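Long-range contact in putative sugar ABC transporter (Yersinia enterocolitica subsp. enterocolitica 8081, PDB 5ULB), which probably serves as the sugar-binding component of an ABC transporter, capturing methylthioribose-like pentoses for uptake: residues V136-V150 / N170-V182. Sequence-based numbering, arbitrary orientation.
Sequences VKDFNGKANIIKLWV and NPGITELESIGAV
Ala143 opens a parallel ladder: its N bonds Gly172 O, and its O accepts a nearly straight bond from Thr174 N (2.8 Å, 171° at the hydrogen). Ile145 N then reaches Thr174 O. The regular pairing slips between Ile145-Glu175 and Lys147-Ser178, where the second strand holds an extra residue, Leu176, with helical backbone angles, as in a beta bulge. Leu176 N still donates to Ile145 O, but Glu177 N is buried without a partner, and pairing resumes with Lys147 N on Glu177 O (3.0 Å).

Among the polar side chains, Lys147 bends at chi3 and chi4 (63° and 74°), which brings NZ back to Ser178 OG (2.9 Å) and above one face of the Trp149 ring, offset toward its rim; Gln160 also binds this ammonium. A water joins Ser178 OG to Trp149 O. Glu175 OE1 stays 4.2 Å from Lys147 NZ, hydrogen-bonded instead to Tyr163.

Apolar contacts line both faces: Ile173 CG2 meets Ile145 CD1 (3.8 Å), while on the other face Ile146 CD1 touches Leu176 CB (3.9 Å). Val150 reaches the bound sugar.

The two strands belong to a beta-alpha-beta unit. Helix 154-169 packs on the Ile145 face, helix 186-200 on the Ile146 face; strand 208-211 flanks 143-148, leaving 173-179 outermost.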
ATOM      1  N   VAL A 136      -0.537  22.076  -3.940  1.00 12.38           N
ATOM      2  CA  VAL A 136       0.018  23.193  -4.723  1.00 12.59           C
ATOM      3  C   VAL A 136      -1.100  23.996  -5.299  1.00 12.94           C
ATOM      4  O   VAL A 136      -1.037  25.243  -5.288  1.00 15.86           O
ATOM      5  CB  VAL A 136       0.951  22.660  -5.799  1.00 14.09           C
ATOM      6  CG1 VAL A 136       1.354  23.780  -6.786  1.00 16.73           C
ATOM      7  CG2 VAL A 136       2.236  21.980  -5.182  1.00 17.83           C
ATOM      8  N   LYS A 137      -2.080  23.346  -5.937  1.00 13.81           N
ATOM      9  CA  LYS A 137      -3.221  24.029  -6.578  1.00 16.00           C
ATOM     10  C   LYS A 137      -3.967  24.830  -5.485  1.00 18.14           C
ATOM     11  O   LYS A 137      -4.279  26.011  -5.676  1.00 17.44           O
ATOM     12  CB  LYS A 137      -4.145  23.004  -7.145  1.00 18.13           C
ATOM     13  CG  LYS A 137      -3.690  22.316  -8.403  1.00 22.86           C
ATOM     14  CD  LYS A 137      -4.740  21.270  -8.909  1.00 25.87           C
ATOM     15  CE  LYS A 137      -4.266  20.585 -10.165  1.00 31.14           C
ATOM     16  NZ  LYS A 137      -5.138  19.528 -10.578  1.00 38.10           N
ATOM     17  N   ASP A 138      -4.275  24.218  -4.361  1.00 16.43           N
ATOM     18  CA  ASP A 138      -5.119  24.847  -3.321  1.00 16.57           C
ATOM     19  C   ASP A 138      -4.443  26.073  -2.716  1.00 14.92           C
ATOM     20  O   ASP A 138      -5.106  26.955  -2.314  1.00 23.34           O
ATOM     21  CB  ASP A 138      -5.433  23.876  -2.245  1.00 16.64           C
ATOM     22  CG  ASP A 138      -6.448  22.794  -2.698  1.00 21.73           C
ATOM     23  OD1 ASP A 138      -7.021  22.860  -3.811  1.00 20.68           O
ATOM     24  OD2 ASP A 138      -6.746  21.853  -1.834  1.00 21.32           O
ATOM     25  N   PHE A 139      -3.091  26.090  -2.676  1.00 15.99           N
ATOM     26  CA  PHE A 139      -2.346  27.180  -2.095  1.00 17.19           C
ATOM     27  C   PHE A 139      -1.692  28.104  -3.151  1.00 19.45           C
ATOM     28  O   PHE A 139      -0.887  28.987  -2.820  1.00 19.48           O
ATOM     29  CB  PHE A 139      -1.357  26.660  -1.055  1.00 18.19           C
ATOM     30  CG  PHE A 139      -2.034  26.185   0.177  1.00 14.80           C
ATOM     31  CD1 PHE A 139      -2.308  27.048   1.197  1.00 17.58           C
ATOM     32  CD2 PHE A 139      -2.476  24.922   0.267  1.00 16.93           C
ATOM     33  CE1 PHE A 139      -3.010  26.621   2.338  1.00 17.57           C
ATOM     34  CE2 PHE A 139      -3.169  24.514   1.396  1.00 15.95           C
ATOM     35  CZ  PHE A 139      -3.444  25.331   2.438  1.00 17.31           C
ATOM     36  N   ASN A 140      -2.022  27.861  -4.412  1.00 19.90           N
ATOM     37  CA  ASN A 140      -1.382  28.689  -5.488  1.00 20.42           C
ATOM     38  C   ASN A 140       0.117  28.798  -5.409  1.00 20.19           C
ATOM     39  O   ASN A 140       0.748  29.825  -5.623  1.00 23.02           O
ATOM     40  CB  ASN A 140      -1.939  30.119  -5.590  1.00 29.51           C
ATOM     41  CG  ASN A 140      -3.359  30.237  -6.080  1.00 68.29           C
ATOM     42  OD1 ASN A 140      -4.293  29.752  -5.463  1.00 94.82           O
ATOM     43  ND2 ASN A 140      -3.524  31.027  -7.128  1.00127.42           N
ATOM     44  N   GLY A 141       0.724  27.688  -5.136  1.00 16.50           N
ATOM     45  CA  GLY A 141       2.161  27.596  -5.179  1.00 18.74           C
ATOM     46  C   GLY A 141       2.861  28.266  -4.032  1.00 15.05           C
ATOM     47  O   GLY A 141       4.091  28.355  -4.055  1.00 20.93           O
ATOM     48  N   LYS A 142       2.134  28.646  -2.970  1.00 17.26           N
ATOM     49  CA  LYS A 142       2.778  29.348  -1.835  1.00 17.58           C
ATOM     50  C   LYS A 142       2.237  28.711  -0.536  1.00 16.09           C
ATOM     51  O   LYS A 142       1.086  28.932  -0.146  1.00 16.82           O
ATOM     52  CB  LYS A 142       2.414  30.842  -1.828  1.00 20.47           C
ATOM     53  CG  LYS A 142       3.127  31.550  -0.631  1.00 25.69           C
ATOM     54  CD  LYS A 142       2.798  33.056  -0.734  1.00 39.17           C
ATOM     55  CE  LYS A 142       3.901  33.979  -0.266  1.00 61.07           C
ATOM     56  NZ  LYS A 142       3.902  33.732   1.182  1.00 59.81           N
ATOM     57  N   ALA A 143       3.125  27.992   0.145  1.00 14.91           N
ATOM     58  CA  ALA A 143       2.703  27.320   1.393  1.00 14.83           C
ATOM     59  C   ALA A 143       3.927  26.925   2.156  1.00 14.27           C
ATOM     60  O   ALA A 143       4.938  26.435   1.581  1.00 15.93           O
ATOM     61  CB  ALA A 143       1.885  26.081   1.022  1.00 15.57           C
ATOM     62  N   ASN A 144       3.792  27.039   3.478  1.00 12.99           N
ATOM     63  CA  ASN A 144       4.768  26.402   4.435  1.00 12.66           C
ATOM     64  C   ASN A 144       4.211  25.038   4.813  1.00 11.06           C
ATOM     65  O   ASN A 144       3.071  25.003   5.305  1.00 12.69           O
ATOM     66  CB  ASN A 144       4.916  27.313   5.648  1.00 13.97           C
ATOM     67  CG  ASN A 144       5.560  28.626   5.271  1.00 17.19           C
ATOM     68  OD1 ASN A 144       6.589  28.607   4.559  1.00 21.10           O
ATOM     69  ND2 ASN A 144       4.948  29.755   5.694  1.00 23.18           N
ATOM     70  N   ILE A 145       4.964  23.971   4.600  1.00 11.55           N
ATOM     71  CA  ILE A 145       4.440  22.591   4.769  1.00 11.32           C
ATOM     72  C   ILE A 145       5.294  21.804   5.717  1.00 10.42           C
ATOM     73  O   ILE A 145       6.498  22.043   5.876  1.00 11.77           O
ATOM     74  CB  ILE A 145       4.243  21.900   3.440  1.00 11.65           C
ATOM     75  CG1 ILE A 145       5.531  21.526   2.756  1.00 14.00           C
ATOM     76  CG2 ILE A 145       3.369  22.795   2.520  1.00 12.63           C
ATOM     77  CD1 ILE A 145       5.363  20.630   1.599  1.00 23.72           C
ATOM     78  N   ILE A 146       4.637  20.741   6.234  1.00  9.26           N
ATOM     79  CA  ILE A 146       5.369  19.624   6.847  1.00  9.77           C
ATOM     80  C   ILE A 146       5.155  18.417   5.917  1.00  9.26           C
ATOM     81  O   ILE A 146       4.050  18.204   5.474  1.00 10.31           O
ATOM     82  CB  ILE A 146       4.788  19.303   8.289  1.00 11.05           C
ATOM     83  CG1 ILE A 146       4.706  20.549   9.153  1.00 15.15           C
ATOM     84  CG2 ILE A 146       5.595  18.220   8.924  1.00 12.48           C
ATOM     85  CD1 ILE A 146       5.936  21.278   9.325  1.00 18.42           C
ATOM     86  N   LYS A 147       6.207  17.624   5.753  1.00  9.09           N
ATOM     87  CA  LYS A 147       6.129  16.361   5.029  1.00  9.26           C
ATOM     88  C   LYS A 147       6.207  15.224   6.086  1.00  8.83           C
ATOM     89  O   LYS A 147       7.020  15.246   6.972  1.00 10.91           O
ATOM     90  CB  LYS A 147       7.332  16.268   4.053  1.00 11.08           C
ATOM     91  CG  LYS A 147       7.435  14.913   3.341  1.00 11.98           C
ATOM     92  CD  LYS A 147       8.365  14.969   2.180  1.00 14.04           C
ATOM     93  CE  LYS A 147       9.785  15.255   2.414  1.00 17.28           C
ATOM     94  NZ  LYS A 147      10.525  14.218   2.968  1.00 19.38           N
ATOM     95  N   LEU A 148       5.308  14.258   5.872  1.00  8.55           N
ATOM     96  CA  LEU A 148       5.357  12.990   6.701  1.00  8.51           C
ATOM     97  C   LEU A 148       5.845  11.906   5.763  1.00  9.00           C
ATOM     98  O   LEU A 148       5.216  11.593   4.746  1.00  9.28           O
ATOM     99  CB  LEU A 148       3.999  12.631   7.248  1.00  9.09           C
ATOM    100  CG  LEU A 148       3.152  13.796   7.813  1.00  9.47           C
ATOM    101  CD1 LEU A 148       1.748  13.347   8.209  1.00 10.14           C
ATOM    102  CD2 LEU A 148       3.846  14.471   8.986  1.00 11.21           C
ATOM    103  N   TRP A 149       7.025  11.327   6.085  1.00  8.50           N
ATOM    104  CA  TRP A 149       7.750  10.526   5.141  1.00  9.16           C
ATOM    105  C   TRP A 149       8.856   9.722   5.921  1.00  9.51           C
ATOM    106  O   TRP A 149       9.300  10.218   6.957  1.00 11.26           O
ATOM    107  CB  TRP A 149       8.460  11.451   4.124  1.00 10.22           C
ATOM    108  CG  TRP A 149       9.250  10.840   3.029  1.00 10.44           C
ATOM    109  CD1 TRP A 149       8.801  10.252   1.884  1.00 11.36           C
ATOM    110  CD2 TRP A 149      10.692  10.635   3.025  1.00 10.49           C
ATOM    111  NE1 TRP A 149       9.851   9.765   1.212  1.00 11.64           N
ATOM    112  CE2 TRP A 149      11.045   9.984   1.826  1.00 10.79           C
ATOM    113  CE3 TRP A 149      11.712  11.040   3.886  1.00 12.35           C
ATOM    114  CZ2 TRP A 149      12.335   9.721   1.482  1.00 12.40           C
ATOM    115  CZ3 TRP A 149      12.990  10.746   3.573  1.00 14.05           C
ATOM    116  CH2 TRP A 149      13.272  10.106   2.381  1.00 15.15           C
ATOM    117  N   VAL A 150       9.199   8.597   5.429  1.00  9.05           N
ATOM    118  CA  VAL A 150      10.340   7.766   5.977  1.00 10.77           C
ATOM    119  C   VAL A 150      11.221   7.302   4.849  1.00 10.38           C
ATOM    120  O   VAL A 150      10.739   6.799   3.849  1.00 11.67           O
ATOM    121  CB  VAL A 150       9.812   6.641   6.873  1.00 11.72           C
ATOM    122  CG1 VAL A 150       8.923   5.655   6.148  1.00 11.60           C
ATOM    123  CG2 VAL A 150      10.931   5.918   7.572  1.00 13.18           C
ATOM    124  N   ASN A 170       7.770  24.851  -8.074  1.00 13.19           N
ATOM    125  CA  ASN A 170       7.018  25.751  -7.274  1.00 14.37           C
ATOM    126  C   ASN A 170       7.831  26.261  -6.110  1.00 17.54           C
ATOM    127  O   ASN A 170       7.744  25.769  -4.940  1.00 15.86           O
ATOM    128  CB  ASN A 170       5.785  25.086  -6.774  1.00 15.80           C
ATOM    129  CG  ASN A 170       4.908  24.590  -7.856  1.00 13.66           C
ATOM    130  OD1 ASN A 170       4.262  25.409  -8.537  1.00 18.04           O
ATOM    131  ND2 ASN A 170       4.893  23.309  -8.119  1.00 16.81           N
ATOM    132  N   PRO A 171       8.676  27.230  -6.371  1.00 17.75           N
ATOM    133  CA  PRO A 171       9.672  27.643  -5.280  1.00 20.51           C
ATOM    134  C   PRO A 171       9.039  28.336  -4.128  1.00 19.15           C
ATOM    135  O   PRO A 171       9.683  28.461  -3.119  1.00 23.98           O
ATOM    136  CB  PRO A 171      10.636  28.592  -5.958  1.00 26.91           C
ATOM    137  CG  PRO A 171      10.050  28.744  -7.251  1.00 30.34           C
ATOM    138  CD  PRO A 171       8.940  27.895  -7.619  1.00 17.20           C
ATOM    139  N   GLY A 172       7.783  28.702  -4.200  1.00 17.66           N
ATOM    140  CA  GLY A 172       7.089  29.235  -3.060  1.00 18.75           C
ATOM    141  C   GLY A 172       6.528  28.195  -2.107  1.00 16.60           C
ATOM    142  O   GLY A 172       5.918  28.567  -1.098  1.00 19.98           O
ATOM    143  N   ILE A 173       6.811  26.928  -2.327  1.00 15.46           N
ATOM    144  CA  ILE A 173       6.512  25.873  -1.359  1.00 15.39           C
ATOM    145  C   ILE A 173       7.748  25.672  -0.516  1.00 16.09           C
ATOM    146  O   ILE A 173       8.829  25.438  -1.025  1.00 19.04           O
ATOM    147  CB  ILE A 173       6.092  24.553  -1.982  1.00 19.32           C
ATOM    148  CG1 ILE A 173       4.889  24.692  -2.928  1.00 19.52           C
ATOM    149  CG2 ILE A 173       5.780  23.548  -0.872  1.00 19.24           C
ATOM    150  CD1 ILE A 173       3.596  25.108  -2.318  1.00 19.47           C
ATOM    151  N   THR A 174       7.617  25.852   0.814  1.00 15.23           N
ATOM    152  CA  THR A 174       8.720  25.744   1.729  1.00 16.34           C
ATOM    153  C   THR A 174       8.456  24.520   2.617  1.00 15.09           C
ATOM    154  O   THR A 174       7.469  24.505   3.326  1.00 14.71           O
ATOM    155  CB  THR A 174       8.872  27.006   2.565  1.00 22.31           C
ATOM    156  OG1 THR A 174       9.122  28.136   1.743  1.00 28.18           O
ATOM    157  CG2 THR A 174       9.958  26.826   3.645  1.00 24.03           C
ATOM    158  N   GLU A 175       9.384  23.530   2.622  1.00 14.57           N
ATOM    159  CA  GLU A 175       9.308  22.428   3.527  1.00 13.80           C
ATOM    160  C   GLU A 175       9.963  22.858   4.836  1.00 14.83           C
ATOM    161  O   GLU A 175      11.169  23.050   4.905  1.00 16.83           O
ATOM    162  CB  GLU A 175      10.050  21.245   2.978  1.00 15.53           C
ATOM    163  CG  GLU A 175       9.985  20.017   3.884  1.00 17.97           C
ATOM    164  CD  GLU A 175      10.934  18.902   3.475  1.00 19.33           C
ATOM    165  OE1 GLU A 175      10.806  18.397   2.349  1.00 23.48           O
ATOM    166  OE2 GLU A 175      11.823  18.462   4.292  1.00 23.29           O
ATOM    167  N   LEU A 176       9.150  22.982   5.856  1.00 12.70           N
ATOM    168  CA  LEU A 176       9.673  23.358   7.198  1.00 12.96           C
ATOM    169  C   LEU A 176      10.450  22.200   7.795  1.00 14.11           C
ATOM    170  O   LEU A 176      11.496  22.429   8.420  1.00 16.75           O
ATOM    171  CB  LEU A 176       8.558  23.858   8.094  1.00 14.10           C
ATOM    172  CG  LEU A 176       7.817  25.070   7.688  1.00 15.59           C
ATOM    173  CD1 LEU A 176       6.613  25.202   8.593  1.00 18.47           C
ATOM    174  CD2 LEU A 176       8.680  26.267   7.598  1.00 20.08           C
ATOM    175  N   GLU A 177       9.890  20.981   7.723  1.00 12.51           N
ATOM    176  CA  GLU A 177      10.417  19.779   8.333  1.00 13.76           C
ATOM    177  C   GLU A 177       9.796  18.587   7.662  1.00 12.75           C
ATOM    178  O   GLU A 177       8.690  18.657   7.139  1.00 13.10           O
ATOM    179  CB  GLU A 177      10.030  19.772   9.888  1.00 18.66           C
ATOM    180  CG  GLU A 177      10.962  18.954  10.681  1.00 27.58           C
ATOM    181  CD  GLU A 177      10.893  19.270  12.146  1.00 30.60           C
ATOM    182  OE1 GLU A 177      11.131  18.250  12.845  1.00 33.96           O
ATOM    183  OE2 GLU A 177      10.754  20.498  12.593  1.00 24.25           O
ATOM    184  N   SER A 178      10.515  17.463   7.792  1.00 11.94           N
ATOM    185  CA  SER A 178      10.010  16.161   7.483  1.00 11.91           C
ATOM    186  C   SER A 178      10.074  15.245   8.722  1.00 11.91           C
ATOM    187  O   SER A 178      11.098  15.253   9.382  1.00 16.47           O
ATOM    188  CB  SER A 178      10.813  15.575   6.316  1.00 15.27           C
ATOM    189  OG  SER A 178      10.223  14.338   5.871  1.00 17.22           O
ATOM    190  N   ILE A 179       9.022  14.501   8.936  1.00 10.68           N
ATOM    191  CA  ILE A 179       8.815  13.653  10.096  0.55 12.42           C
ATOM    192  C   ILE A 179       8.384  12.327   9.653  1.00 11.22           C
ATOM    193  O   ILE A 179       7.534  12.230   8.748  1.00 11.90           O
ATOM    194  CB  ILE A 179       7.508  14.158  10.922  0.55 18.42           C
ATOM    195  CG1 ILE A 179       7.771  15.389  11.611  0.55 22.40           C
ATOM    196  CG2 ILE A 179       6.902  13.096  11.909  0.55 17.99           C
ATOM    197  CD1 ILE A 179       6.498  16.069  12.120  0.55 16.77           C
ATOM    198  N   GLY A 180       8.836  11.241  10.329  1.00 11.53           N
ATOM    199  CA  GLY A 180       8.232   9.952  10.140  1.00 12.47           C
ATOM    200  C   GLY A 180       9.164   8.797  10.486  1.00 12.10           C
ATOM    201  O   GLY A 180      10.302   8.845  10.119  1.00 13.81           O
ATOM    202  N   ALA A 181       8.571   7.733  11.067  1.00 11.93           N
ATOM    203  CA  ALA A 181       9.309   6.491  11.307  1.00 12.61           C
ATOM    204  C   ALA A 181       8.336   5.355  11.287  1.00 13.45           C
ATOM    205  O   ALA A 181       7.127   5.507  11.578  1.00 13.14           O
ATOM    206  CB  ALA A 181       9.976   6.585  12.693  1.00 15.89           C
ATOM    207  N   VAL A 182       8.863   4.164  11.008  1.00 14.09           N
ATOM    208  CA  VAL A 182       8.089   2.964  11.211  1.00 14.77           C
ATOM    209  C   VAL A 182       8.309   2.442  12.650  1.00 16.85           C
ATOM    210  O   VAL A 182       9.443   2.406  13.105  1.00 18.39           O
ATOM    211  CB  VAL A 182       8.541   1.853  10.225  1.00 15.43           C
ATOM    212  CG1 VAL A 182       7.790   0.529  10.469  1.00 20.33           C
ATOM    213  CG2 VAL A 182       8.345   2.318   8.788  1.00 15.42           C
TER
HETATM  214  O   HOH W   1       5.651  28.540  -6.185  1.00 23.20           O
HETATM  215  O   HOH W   2      10.999  12.313   7.468  1.00 19.85           O